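Local coordinates for protein cytosolic malate dehydrogenase (Trichomonas vaginalis, PDB 4UUO) that probably catalyses the NAD-dependent interconversion of malate and oxaloacetate, at residues 113-118 with 140-145; 133-138 with 148-153; 99-104 with 327-332; 268-273 with 284-289. All coordinates share one frame; numbering follows the deposited sequence.

Contact 1: 113-118 with 140-145; sequences ALNDYA and ASAPKL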
loop_
_atom_site.group_PDB
_atom_site.type_symbol
_atom_site.label_atom_id
_atom_site.label_comp_id
_atom_site.label_asym_id
_atom_site.label_seq_id
_atom_site.Cartn_x
_atom_site.Cartn_y
_atom_site.Cartn_z
ATOM N N ALA A 113 -20.901 -19.683 1.742
ATOM C CA ALA A 113 -21.197 -18.315 2.165
ATOM C C ALA A 113 -21.446 -17.428 0.946
ATOM O O ALA A 113 -22.434 -16.690 0.889
ATOM C CB ALA A 113 -20.058 -17.758 3.011
ATOM N N LEU A 114 -20.540 -17.516 -0.025
ATOM C CA LEU A 114 -20.702 -16.840 -1.304
ATOM C C LEU A 114 -22.023 -17.231 -1.948
ATOM O O LEU A 114 -22.808 -16.378 -2.349
ATOM C CB LEU A 114 -19.544 -17.183 -2.241
ATOM C CG LEU A 114 -18.176 -16.588 -1.912
ATOM C CD1 LEU A 114 -17.064 -17.415 -2.550
ATOM C CD2 LEU A 114 -18.099 -15.129 -2.361
ATOM N N ASN A 115 -22.264 -18.536 -2.021
ATOM C CA ASN A 115 -23.452 -19.083 -2.671
ATOM C C ASN A 115 -24.763 -18.535 -2.119
ATOM O O ASN A 115 -25.639 -18.115 -2.875
ATOM C CB ASN A 115 -23.455 -20.607 -2.551
ATOM C CG ASN A 115 -24.530 -21.254 -3.392
ATOM O OD1 ASN A 115 -24.421 -21.309 -4.614
ATOM N ND2 ASN A 115 -25.570 -21.760 -2.742
ATOM N N ASP A 116 -24.887 -18.540 -0.797
ATOM C CA ASP A 116 -26.111 -18.098 -0.142
ATOM C C ASP A 116 -26.217 -16.574 -0.081
ATOM O O ASP A 116 -27.254 -16.001 -0.412
ATOM C CB ASP A 116 -26.197 -18.679 1.274
ATOM C CG ASP A 116 -26.112 -20.199 1.294
ATOM O OD1 ASP A 116 -26.648 -20.846 0.371
ATOM O OD2 ASP A 116 -25.507 -20.750 2.238
ATOM N N TYR A 117 -25.135 -15.924 0.331
ATOM C CA TYR A 117 -25.195 -14.513 0.690
ATOM C C TYR A 117 -24.729 -13.558 -0.410
ATOM O O TYR A 117 -25.318 -12.495 -0.595
ATOM C CB TYR A 117 -24.380 -14.279 1.964
ATOM C CG TYR A 117 -24.835 -15.147 3.116
ATOM C CD1 TYR A 117 -26.138 -15.067 3.594
ATOM C CD2 TYR A 117 -23.976 -16.067 3.708
ATOM C CE1 TYR A 117 -26.570 -15.863 4.640
ATOM C CE2 TYR A 117 -24.400 -16.869 4.758
ATOM C CZ TYR A 117 -25.700 -16.762 5.218
ATOM O OH TYR A 117 -26.134 -17.551 6.261
ATOM N N ALA A 118 -23.679 -13.927 -1.137
ATOM C CA ALA A 118 -23.137 -13.041 -2.165
ATOM C C ALA A 118 -24.068 -12.959 -3.366
ATOM O O ALA A 118 -24.986 -13.771 -3.515
ATOM C CB ALA A 118 -21.746 -13.502 -2.606
ATOM N N ALA A 140 -17.136 -26.119 -5.329
ATOM C CA ALA A 140 -17.883 -27.360 -5.135
ATOM C C ALA A 140 -18.880 -27.259 -3.989
ATOM O O ALA A 140 -19.681 -28.168 -3.771
ATOM C CB ALA A 140 -16.924 -28.515 -4.891
ATOM N N SER A 141 -18.820 -26.154 -3.255
ATOM C CA SER A 141 -19.727 -25.928 -2.140
ATOM C C SER A 141 -20.843 -24.966 -2.538
ATOM O O SER A 141 -21.809 -24.783 -1.799
ATOM C CB SER A 141 -18.961 -25.384 -0.932
ATOM O OG SER A 141 -17.883 -26.235 -0.582
ATOM N N ALA A 142 -20.704 -24.362 -3.713
ATOM C CA ALA A 142 -21.662 -23.373 -4.195
ATOM C C ALA A 142 -22.445 -23.882 -5.404
ATOM O O ALA A 142 -22.008 -23.701 -6.542
ATOM C CB ALA A 142 -20.943 -22.081 -4.540
ATOM N N PRO A 143 -23.611 -24.509 -5.164
ATOM C CA PRO A 143 -24.415 -25.134 -6.229
ATOM C C PRO A 143 -25.114 -24.138 -7.163
ATOM O O PRO A 143 -25.441 -24.499 -8.296
ATOM C CB PRO A 143 -25.465 -25.956 -5.454
ATOM C CG PRO A 143 -24.983 -26.012 -4.038
ATOM C CD PRO A 143 -24.189 -24.753 -3.832
ATOM N N LYS A 144 -25.347 -22.917 -6.690
ATOM C CA LYS A 144 -26.056 -21.908 -7.470
ATOM C C LYS A 144 -25.108 -21.205 -8.438
ATOM O O LYS A 144 -25.516 -20.769 -9.516
ATOM C CB LYS A 144 -26.725 -20.893 -6.535
ATOM C CG LYS A 144 -27.494 -19.777 -7.223
ATOM C CD LYS A 144 -28.031 -18.767 -6.212
ATOM C CE LYS A 144 -28.880 -17.700 -6.897
ATOM N NZ LYS A 144 -29.345 -16.647 -5.948
ATOM N N LEU A 145 -23.838 -21.114 -8.053
ATOM C CA LEU A 145 -22.840 -20.385 -8.828
ATOM C C LEU A 145 -22.287 -21.194 -9.998
ATOM O O LEU A 145 -21.981 -22.375 -9.853
ATOM C CB LEU A 145 -21.692 -19.950 -7.917
ATOM C CG LEU A 145 -22.043 -18.927 -6.836
ATOM C CD1 LEU A 145 -20.812 -18.553 -6.040
ATOM C CD2 LEU A 145 -22.665 -17.693 -7.457
#
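The flat carboxamide of N115 is the group that meets the loop 140-145, pressed on one face by P143 and held at its oxygen by K144. P143 brings CD over that face, 3.5 Å from N115 ND2, and the two side chains cross at about a right angle. A142 CB comes in on the same side but lower down the side chain, 3.5 Å from N115 CB. At the amide's ends the partners are polar. K144 N donates to N115 OD1 over 2.8 Å, only 17° from the carbonyl plane and bent at the hydrogen (146°), while N115 ND2 has a weak hydrogen bond to D116 OD1, its neighbour on the helix. CG lies anti to the backbone N (chi1 -171°), and N115 thus reaches out from the last turns of the helix to the loop. Beside it, L114 CB touches L145 CD1 at 4.2 Å, and both leucines also pack on W150 of strand 150-152, as A142 does. S141 ties the start of the loop back, its OG bonded to I137 O and to T108 OG1. The contact thus pins the connection after helix 131-139 to the C-terminal end of helix 96-117 in the Rossmann-type domain, away from the annotated sites. The side-chain oxygen of N115 takes the K144 N-H, giving a loop without regular structure a directed tie, with small apolar contacts beside it.

Contact 2: 133-138 with 148-153; sequences TNCLIA and KNWCAM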
loop_
_atom_site.group_PDB
_atom_site.type_symbol
_atom_site.label_atom_id
_atom_site.label_comp_id
_atom_site.label_asym_id
_atom_site.label_seq_id
_atom_site.Cartn_x
_atom_site.Cartn_y
_atom_site.Cartn_z
ATOM N N THR A 133 -6.628 -25.400 -5.632
ATOM C CA THR A 133 -7.411 -26.446 -4.973
ATOM C C THR A 133 -8.428 -25.846 -4.003
ATOM O O THR A 133 -9.557 -26.329 -3.913
ATOM C CB THR A 133 -6.512 -27.453 -4.230
ATOM O OG1 THR A 133 -5.593 -28.047 -5.158
ATOM C CG2 THR A 133 -7.347 -28.553 -3.609
ATOM N N ASN A 134 -8.033 -24.791 -3.290
ATOM C CA ASN A 134 -8.965 -24.056 -2.435
ATOM C C ASN A 134 -10.160 -23.532 -3.231
ATOM O O ASN A 134 -11.314 -23.680 -2.820
ATOM C CB ASN A 134 -8.257 -22.895 -1.733
ATOM C CG ASN A 134 -7.397 -23.352 -0.567
ATOM O OD1 ASN A 134 -7.628 -24.418 0.009
ATOM N ND2 ASN A 134 -6.411 -22.535 -0.201
ATOM N N CYS A 135 -9.870 -22.919 -4.373
ATOM C CA CYS A 135 -10.911 -22.408 -5.241
ATOM C C CYS A 135 -11.849 -23.533 -5.681
ATOM O O CYS A 135 -13.052 -23.323 -5.856
ATOM C CB CYS A 135 -10.294 -21.718 -6.455
ATOM S SG CYS A 135 -11.506 -21.015 -7.585
ATOM N N LEU A 136 -11.299 -24.732 -5.843
ATOM C CA LEU A 136 -12.106 -25.883 -6.246
ATOM C C LEU A 136 -13.020 -26.353 -5.109
ATOM O O LEU A 136 -14.111 -26.875 -5.347
ATOM C CB LEU A 136 -11.209 -27.036 -6.709
ATOM C CG LEU A 136 -11.931 -28.159 -7.466
ATOM C CD1 LEU A 136 -12.313 -27.695 -8.863
ATOM C CD2 LEU A 136 -11.102 -29.443 -7.526
ATOM N N ILE A 137 -12.562 -26.174 -3.873
ATOM C CA ILE A 137 -13.363 -26.520 -2.705
ATOM C C ILE A 137 -14.553 -25.578 -2.601
ATOM O O ILE A 137 -15.688 -26.009 -2.390
ATOM C CB ILE A 137 -12.547 -26.436 -1.387
ATOM C CG1 ILE A 137 -11.276 -27.296 -1.458
ATOM C CG2 ILE A 137 -13.420 -26.805 -0.199
ATOM C CD1 ILE A 137 -11.506 -28.694 -1.937
ATOM N N ALA A 138 -14.277 -24.286 -2.745
ATOM C CA ALA A 138 -15.308 -23.265 -2.660
ATOM C C ALA A 138 -16.334 -23.463 -3.764
ATOM O O ALA A 138 -17.544 -23.461 -3.513
ATOM C CB ALA A 138 -14.694 -21.885 -2.743
ATOM N N LYS A 148 -17.920 -19.216 -13.958
ATOM C CA LYS A 148 -17.445 -17.898 -14.361
ATOM C C LYS A 148 -17.214 -17.023 -13.136
ATOM O O LYS A 148 -16.591 -15.959 -13.224
ATOM C CB LYS A 148 -18.446 -17.230 -15.300
ATOM C CG LYS A 148 -19.816 -17.021 -14.679
ATOM C CD LYS A 148 -20.738 -16.241 -15.605
ATOM C CE LYS A 148 -22.104 -16.026 -14.969
ATOM N NZ LYS A 148 -21.995 -15.419 -13.609
ATOM N N ASN A 149 -17.728 -17.482 -11.995
ATOM C CA ASN A 149 -17.617 -16.753 -10.735
ATOM C C ASN A 149 -16.244 -16.918 -10.103
ATOM O O ASN A 149 -15.864 -16.160 -9.214
ATOM C CB ASN A 149 -18.696 -17.217 -9.751
ATOM C CG ASN A 149 -20.098 -17.126 -10.332
ATOM O OD1 ASN A 149 -20.644 -18.110 -10.840
ATOM N ND2 ASN A 149 -20.688 -15.939 -10.262
ATOM N N TRP A 150 -15.496 -17.906 -10.577
ATOM C CA TRP A 150 -14.309 -18.359 -9.861
ATOM C C TRP A 150 -13.000 -18.105 -10.596
ATOM O O TRP A 150 -12.934 -18.152 -11.828
ATOM C CB TRP A 150 -14.434 -19.854 -9.547
ATOM C CG TRP A 150 -15.697 -20.207 -8.807
ATOM C CD1 TRP A 150 -16.851 -20.713 -9.339
ATOM C CD2 TRP A 150 -15.930 -20.067 -7.399
ATOM N NE1 TRP A 150 -17.787 -20.901 -8.346
ATOM C CE2 TRP A 150 -17.247 -20.513 -7.147
ATOM C CE3 TRP A 150 -15.155 -19.615 -6.327
ATOM C CZ2 TRP A 150 -17.801 -20.519 -5.865
ATOM C CZ3 TRP A 150 -15.708 -19.617 -5.061
ATOM C CH2 TRP A 150 -17.019 -20.068 -4.841
ATOM N N CYS A 151 -11.962 -17.832 -9.810
ATOM C CA CYS A 151 -10.604 -17.679 -10.310
ATOM C C CYS A 151 -9.608 -17.798 -9.163
ATOM O O CYS A 151 -9.847 -17.282 -8.073
ATOM C CB CYS A 151 -10.428 -16.336 -11.021
ATOM S SG CYS A 151 -8.738 -16.021 -11.579
ATOM N N ALA A 152 -8.504 -18.497 -9.403
ATOM C CA ALA A 152 -7.382 -18.490 -8.468
ATOM C C ALA A 152 -6.290 -17.598 -9.049
ATOM O O ALA A 152 -6.192 -17.460 -10.270
ATOM C CB ALA A 152 -6.866 -19.907 -8.209
ATOM N N MET A 153 -5.473 -16.985 -8.196
ATOM C CA MET A 153 -4.506 -16.002 -8.687
ATOM C C MET A 153 -3.172 -16.600 -9.140
ATOM O O MET A 153 -2.498 -17.302 -8.379
ATOM C CB MET A 153 -4.230 -14.940 -7.622
ATOM C CG MET A 153 -3.340 -13.816 -8.126
ATOM S SD MET A 153 -2.845 -12.680 -6.823
ATOM C CE MET A 153 -1.948 -13.794 -5.736
#
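C135 and A138, one turn apart on helix 133-138, both touch W150 on the strand. C135 SG lies 3.7 Å from W150 CB, and A138 CB is 3.4 Å from W150 CZ3 at the far end of the indole. The sulfur approaches the ring system 63° off the normal of the five-membered ring, an oblique cysteine sulfur-aromatic contact. With SG anti to the backbone N (chi1 -179°), C135 directs its sulfur at the strand; its CB meets A152 CB at 4.3 Å. Across the rest of the indole, C135 O lies above the rim of one face and N149 CB above the rim of the other. Further out, N149 ND2 is anchored to P120 O and V122 O. The side chain of A152 is about 6 Å from that of H185, the predicted proton acceptor. The helix and strand run nearly antiparallel, their axes 8.0 Å apart, as expected where the helix of a beta-alpha-beta crossover lies against the strand it leads into. C151 and M153 bond through their backbones to V126 of the adjoining strand 123-126. No hydrogen bond links helix to strand, which means that the buried fit depends on van der Waals contact and the weak sulfur-aromatic term.

Contact 3: 99-104 with 327-332; sequences LLAKNG and WKVLGL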
loop_
_atom_site.group_PDB
_atom_site.type_symbol
_atom_site.label_atom_id
_atom_site.label_comp_id
_atom_site.label_asym_id
_atom_site.label_seq_id
_atom_site.Cartn_x
_atom_site.Cartn_y
_atom_site.Cartn_z
ATOM N N LEU A 99 -2.768 -29.720 5.361
ATOM C CA LEU A 99 -3.037 -28.411 4.778
ATOM C C LEU A 99 -4.400 -28.376 4.099
ATOM O O LEU A 99 -5.172 -27.431 4.277
ATOM C CB LEU A 99 -1.945 -28.037 3.770
ATOM C CG LEU A 99 -2.001 -26.585 3.285
ATOM C CD1 LEU A 99 -1.721 -25.632 4.444
ATOM C CD2 LEU A 99 -1.041 -26.339 2.128
ATOM N N LEU A 100 -4.689 -29.411 3.319
ATOM C CA LEU A 100 -5.933 -29.478 2.561
ATOM C C LEU A 100 -7.132 -29.697 3.476
ATOM O O LEU A 100 -8.238 -29.255 3.175
ATOM C CB LEU A 100 -5.857 -30.585 1.511
ATOM C CG LEU A 100 -4.928 -30.263 0.338
ATOM C CD1 LEU A 100 -4.751 -31.467 -0.566
ATOM C CD2 LEU A 100 -5.472 -29.083 -0.440
ATOM N N ALA A 101 -6.908 -30.373 4.596
ATOM C CA ALA A 101 -7.974 -30.597 5.562
ATOM C C ALA A 101 -8.422 -29.279 6.177
ATOM O O ALA A 101 -9.614 -28.967 6.184
ATOM C CB ALA A 101 -7.519 -31.563 6.648
ATOM N N LYS A 102 -7.458 -28.510 6.681
ATOM C CA LYS A 102 -7.743 -27.249 7.360
ATOM C C LYS A 102 -8.330 -26.211 6.408
ATOM O O LYS A 102 -9.311 -25.539 6.735
ATOM C CB LYS A 102 -6.475 -26.704 8.024
ATOM C CG LYS A 102 -6.070 -27.452 9.294
ATOM C CD LYS A 102 -7.197 -27.432 10.327
ATOM C CE LYS A 102 -6.925 -28.366 11.502
ATOM N NZ LYS A 102 -5.819 -27.878 12.369
ATOM N N ASN A 103 -7.737 -26.089 5.227
ATOM C CA ASN A 103 -8.209 -25.122 4.244
ATOM C C ASN A 103 -9.525 -25.549 3.622
ATOM O O ASN A 103 -10.339 -24.708 3.229
ATOM C CB ASN A 103 -7.157 -24.908 3.162
ATOM C CG ASN A 103 -6.000 -24.068 3.648
ATOM O OD1 ASN A 103 -6.117 -22.852 3.747
ATOM N ND2 ASN A 103 -4.881 -24.714 3.972
ATOM N N GLY A 104 -9.728 -26.860 3.538
ATOM C CA GLY A 104 -10.981 -27.409 3.055
ATOM C C GLY A 104 -12.161 -26.922 3.877
ATOM O O GLY A 104 -13.176 -26.499 3.324
ATOM N N TRP A 327 -10.561 -34.475 -1.542
ATOM C CA TRP A 327 -11.756 -35.304 -1.402
ATOM C C TRP A 327 -11.528 -36.363 -0.330
ATOM O O TRP A 327 -12.428 -36.693 0.443
ATOM C CB TRP A 327 -12.139 -35.978 -2.725
ATOM C CG TRP A 327 -12.282 -35.086 -3.947
ATOM C CD1 TRP A 327 -12.028 -35.448 -5.238
ATOM C CD2 TRP A 327 -12.718 -33.713 -3.999
ATOM N NE1 TRP A 327 -12.271 -34.397 -6.087
ATOM C CE2 TRP A 327 -12.695 -33.321 -5.353
ATOM C CE3 TRP A 327 -13.114 -32.779 -3.039
ATOM C CZ2 TRP A 327 -13.057 -32.039 -5.767
ATOM C CZ3 TRP A 327 -13.477 -31.509 -3.452
ATOM C CH2 TRP A 327 -13.446 -31.151 -4.804
ATOM N N LYS A 328 -10.305 -36.881 -0.287
ATOM C CA LYS A 328 -9.917 -37.895 0.687
ATOM C C LYS A 328 -10.086 -37.432 2.140
ATOM O O LYS A 328 -10.681 -38.141 2.948
ATOM C CB LYS A 328 -8.470 -38.313 0.437
ATOM C CG LYS A 328 -8.019 -39.521 1.221
ATOM C CD LYS A 328 -6.535 -39.738 1.022
ATOM C CE LYS A 328 -6.014 -40.843 1.909
ATOM N NZ LYS A 328 -4.533 -40.953 1.829
ATOM N N VAL A 329 -9.572 -36.248 2.469
ATOM C CA VAL A 329 -9.633 -35.752 3.845
ATOM C C VAL A 329 -10.902 -34.954 4.129
ATOM O O VAL A 329 -11.109 -34.478 5.250
ATOM C CB VAL A 329 -8.424 -34.862 4.187
ATOM C CG1 VAL A 329 -7.132 -35.511 3.712
ATOM C CG2 VAL A 329 -8.596 -33.479 3.580
ATOM N N LEU A 330 -11.740 -34.791 3.110
ATOM C CA LEU A 330 -13.031 -34.138 3.288
ATOM C C LEU A 330 -14.124 -35.190 3.369
ATOM O O LEU A 330 -15.299 -34.866 3.545
ATOM C CB LEU A 330 -13.323 -33.162 2.151
ATOM C CG LEU A 330 -12.940 -31.704 2.391
ATOM C CD1 LEU A 330 -11.526 -31.611 2.903
ATOM C CD2 LEU A 330 -13.101 -30.889 1.114
ATOM N N GLY A 331 -13.727 -36.451 3.231
ATOM C CA GLY A 331 -14.657 -37.563 3.296
ATOM C C GLY A 331 -15.754 -37.473 2.253
ATOM O O GLY A 331 -16.935 -37.646 2.566
ATOM N N LEU A 332 -15.361 -37.212 1.010
ATOM C CA LEU A 332 -16.321 -36.959 -0.059
ATOM C C LEU A 332 -16.536 -38.164 -0.971
ATOM O O LEU A 332 -15.660 -39.020 -1.114
ATOM C CB LEU A 332 -15.873 -35.747 -0.878
ATOM C CG LEU A 332 -15.880 -34.470 -0.036
ATOM C CD1 LEU A 332 -15.506 -33.264 -0.857
ATOM C CD2 LEU A 332 -17.249 -34.276 0.620
#
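L100 is the first residue of segment 99-104 to meet V329: its carbonyl carbon lies 4.1 Å from V329 CG2, and its side chain touches the same methyl more loosely through CB. The turn that holds L100 is tied within the helix, since L99 O accepts from both N103 N and N103 ND2, which arrive from opposite faces of its plane. A101 follows and makes the closest approach, CA to V329 CG2 at 3.6 Å, with CB at 3.8 Å from the same CG2. A chi1 of -46° puts V329 CG1 anti to the carbonyl carbon, while CG2 takes the position between the backbone N and that carbon and is the methyl that bears on the helix. N103, a predicted NAD-binding residue, has OD1 accepting from F88 N. G104 returns to the interface. Lacking a side chain, it lets L330 CD1 come to 4.2 Å from its CA, while L100 O lies 4.1 Å from that same CD1. The one methyl thus sits where L100 O and G104 CA come together. Just beyond it the partner helix ends in a Schellman motif at G331, whose positive phi accompanies a bond from L332 N to W327 O and a weak one from G331 N to K328 O. The two helices come from different family regions: 96-117 from the NAD-binding part, 306-329 from the C-terminal part. Helix 131-139 packs beside both, with T133 on L100 and L136 and I137 on W327, while E322 and T325 of helix 306-329 extend the cover over L100.

Contact 4: 268-273 with 284-289; sequences IPVPDN and FSFPVT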
loop_
_atom_site.group_PDB
_atom_site.type_symbol
_atom_site.label_atom_id
_atom_site.label_comp_id
_atom_site.label_asym_id
_atom_site.label_seq_id
_atom_site.Cartn_x
_atom_site.Cartn_y
_atom_site.Cartn_z
ATOM N N ILE A 268 -8.588 -20.552 -13.943
ATOM C CA ILE A 268 -10.035 -20.643 -14.041
ATOM C C ILE A 268 -10.473 -22.100 -14.118
ATOM O O ILE A 268 -9.674 -22.973 -14.465
ATOM C CB ILE A 268 -10.547 -19.880 -15.270
ATOM C CG1 ILE A 268 -10.007 -20.525 -16.552
ATOM C CG2 ILE A 268 -10.146 -18.411 -15.182
ATOM C CD1 ILE A 268 -10.532 -19.899 -17.826
ATOM N N PRO A 269 -11.741 -22.374 -13.771
ATOM C CA PRO A 269 -12.266 -23.729 -13.970
ATOM C C PRO A 269 -12.164 -24.123 -15.429
ATOM O O PRO A 269 -12.650 -23.370 -16.277
ATOM C CB PRO A 269 -13.726 -23.612 -13.535
ATOM C CG PRO A 269 -13.739 -22.450 -12.587
ATOM C CD PRO A 269 -12.713 -21.491 -13.101
ATOM N N VAL A 270 -11.527 -25.255 -15.719
ATOM C CA VAL A 270 -11.322 -25.669 -17.105
ATOM C C VAL A 270 -12.653 -25.722 -17.838
ATOM O O VAL A 270 -13.583 -26.407 -17.402
ATOM C CB VAL A 270 -10.631 -27.045 -17.211
ATOM C CG1 VAL A 270 -10.260 -27.326 -18.653
ATOM C CG2 VAL A 270 -9.391 -27.086 -16.346
ATOM N N PRO A 271 -12.756 -24.962 -18.940
ATOM C CA PRO A 271 -13.957 -24.922 -19.783
ATOM C C PRO A 271 -14.304 -26.295 -20.342
ATOM O O PRO A 271 -13.449 -27.183 -20.360
ATOM C CB PRO A 271 -13.570 -23.957 -20.910
ATOM C CG PRO A 271 -12.488 -23.109 -20.326
ATOM C CD PRO A 271 -11.725 -24.016 -19.401
ATOM N N ASP A 272 -15.543 -26.459 -20.793
ATOM C CA ASP A 272 -15.987 -27.716 -21.386
ATOM C C ASP A 272 -15.190 -28.029 -22.647
ATOM O O ASP A 272 -15.002 -29.190 -23.000
ATOM C CB ASP A 272 -17.480 -27.649 -21.696
ATOM C CG ASP A 272 -18.296 -27.221 -20.496
ATOM O OD1 ASP A 272 -18.370 -26.002 -20.234
ATOM O OD2 ASP A 272 -18.842 -28.102 -19.800
ATOM N N ASN A 273 -14.715 -26.978 -23.309
ATOM C CA ASN A 273 -13.869 -27.098 -24.493
ATOM C C ASN A 273 -12.562 -27.846 -24.212
ATOM O O ASN A 273 -12.011 -28.495 -25.099
ATOM C CB ASN A 273 -13.572 -25.702 -25.055
ATOM C CG ASN A 273 -12.605 -25.728 -26.225
ATOM O OD1 ASN A 273 -11.399 -25.547 -26.049
ATOM N ND2 ASN A 273 -13.129 -25.947 -27.428
ATOM N N PHE A 284 -7.412 -24.465 -13.435
ATOM C CA PHE A 284 -6.176 -24.456 -14.218
ATOM C C PHE A 284 -5.864 -23.057 -14.750
ATOM O O PHE A 284 -6.759 -22.351 -15.214
ATOM C CB PHE A 284 -6.295 -25.453 -15.379
ATOM C CG PHE A 284 -4.976 -25.897 -15.955
ATOM C CD1 PHE A 284 -4.364 -25.174 -16.964
ATOM C CD2 PHE A 284 -4.362 -27.055 -15.500
ATOM C CE1 PHE A 284 -3.158 -25.591 -17.497
ATOM C CE2 PHE A 284 -3.156 -27.478 -16.027
ATOM C CZ PHE A 284 -2.553 -26.745 -17.025
ATOM N N SER A 285 -4.596 -22.658 -14.688
ATOM C CA SER A 285 -4.197 -21.338 -15.161
ATOM C C SER A 285 -3.962 -21.345 -16.668
ATOM O O SER A 285 -3.234 -22.191 -17.180
ATOM C CB SER A 285 -2.939 -20.856 -14.427
ATOM O OG SER A 285 -2.600 -19.525 -14.793
ATOM N N PHE A 286 -4.585 -20.393 -17.363
ATOM C CA PHE A 286 -4.462 -20.265 -18.813
ATOM C C PHE A 286 -4.025 -18.867 -19.229
ATOM O O PHE A 286 -4.233 -17.904 -18.489
ATOM C CB PHE A 286 -5.796 -20.584 -19.498
ATOM C CG PHE A 286 -6.214 -22.017 -19.391
ATOM C CD1 PHE A 286 -5.824 -22.939 -20.350
ATOM C CD2 PHE A 286 -7.014 -22.440 -18.342
ATOM C CE1 PHE A 286 -6.216 -24.266 -20.257
ATOM C CE2 PHE A 286 -7.412 -23.761 -18.240
ATOM C CZ PHE A 286 -7.013 -24.676 -19.199
ATOM N N PRO A 287 -3.420 -18.751 -20.421
ATOM C CA PRO A 287 -3.328 -17.436 -21.057
ATOM C C PRO A 287 -4.721 -17.029 -21.512
ATOM O O PRO A 287 -5.323 -17.712 -22.350
ATOM C CB PRO A 287 -2.385 -17.673 -22.243
ATOM C CG PRO A 287 -2.524 -19.121 -22.552
ATOM C CD PRO A 287 -2.789 -19.805 -21.233
ATOM N N VAL A 288 -5.250 -15.954 -20.939
ATOM C CA VAL A 288 -6.613 -15.554 -21.242
ATOM C C VAL A 288 -6.714 -14.092 -21.655
ATOM O O VAL A 288 -5.978 -13.230 -21.166
ATOM C CB VAL A 288 -7.561 -15.795 -20.040
ATOM C CG1 VAL A 288 -7.501 -17.246 -19.586
ATOM C CG2 VAL A 288 -7.224 -14.864 -18.893
ATOM N N THR A 289 -7.622 -13.832 -22.587
ATOM C CA THR A 289 -8.073 -12.481 -22.871
ATOM C C THR A 289 -9.335 -12.260 -22.033
ATOM O O THR A 289 -9.952 -13.229 -21.576
ATOM C CB THR A 289 -8.349 -12.276 -24.385
ATOM O OG1 THR A 289 -8.684 -10.908 -24.642
ATOM C CG2 THR A 289 -9.482 -13.174 -24.868
#
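I268 CG1 is a bump 4.0 Å from F286 CD2, approaching the ring obliquely, and the two side chains cross at about a right angle. The angle chi1 of 64° puts CG1 between the backbone N and the carbonyl carbon, on the side facing the strand. V270 CG1 and P271 CD add shallower knobs at the same ring, the former 4.2 Å from F286 CZ; both come in obliquely as well. One face of that ring is taken by F284, whose CD1 stands 3.5 Å above its rim. V270 has a second branch for a second partner: CG2 lies 3.6 Å from F284 CB, the side chains side by side and pointing the same way. Farther along the strand, I268 CD1 just touches V288 CG1. The F284 phenyl itself runs on to L312, T315, E316 and L319 of helix 306-329, while V298 of the third strand packs on I268 and F286. The run 268-271 heads off at 88° to 284-288. Between the two segments, backbone bonding is confined to the antiparallel hydrogen-bonded pair I268 and F284, where I268 N to F284 O and F284 N to I268 O both measure 2.9 Å. Beyond that pair, cohesion across the contact is dispersion between aliphatic branches and phenyl rings.

In the fold
Contacts 2 and 4 are buried, while contacts 1 and 3 are partly exposed. Contacts 1 and 3 share helix 96-117, gripped near its C-terminal end in one and near its start in the other. Contact 2 touches all three others, reaching contact 4 where W150 O lies near P269. Contacts 1 and 2 belong to the NAD-binding part and contact 4 to the C-terminal part; contact 3 joins the two. Polar bonding across the segments appears in contact 1, through a side chain, and contact 4, through backbone; contacts 2 and 3 have none.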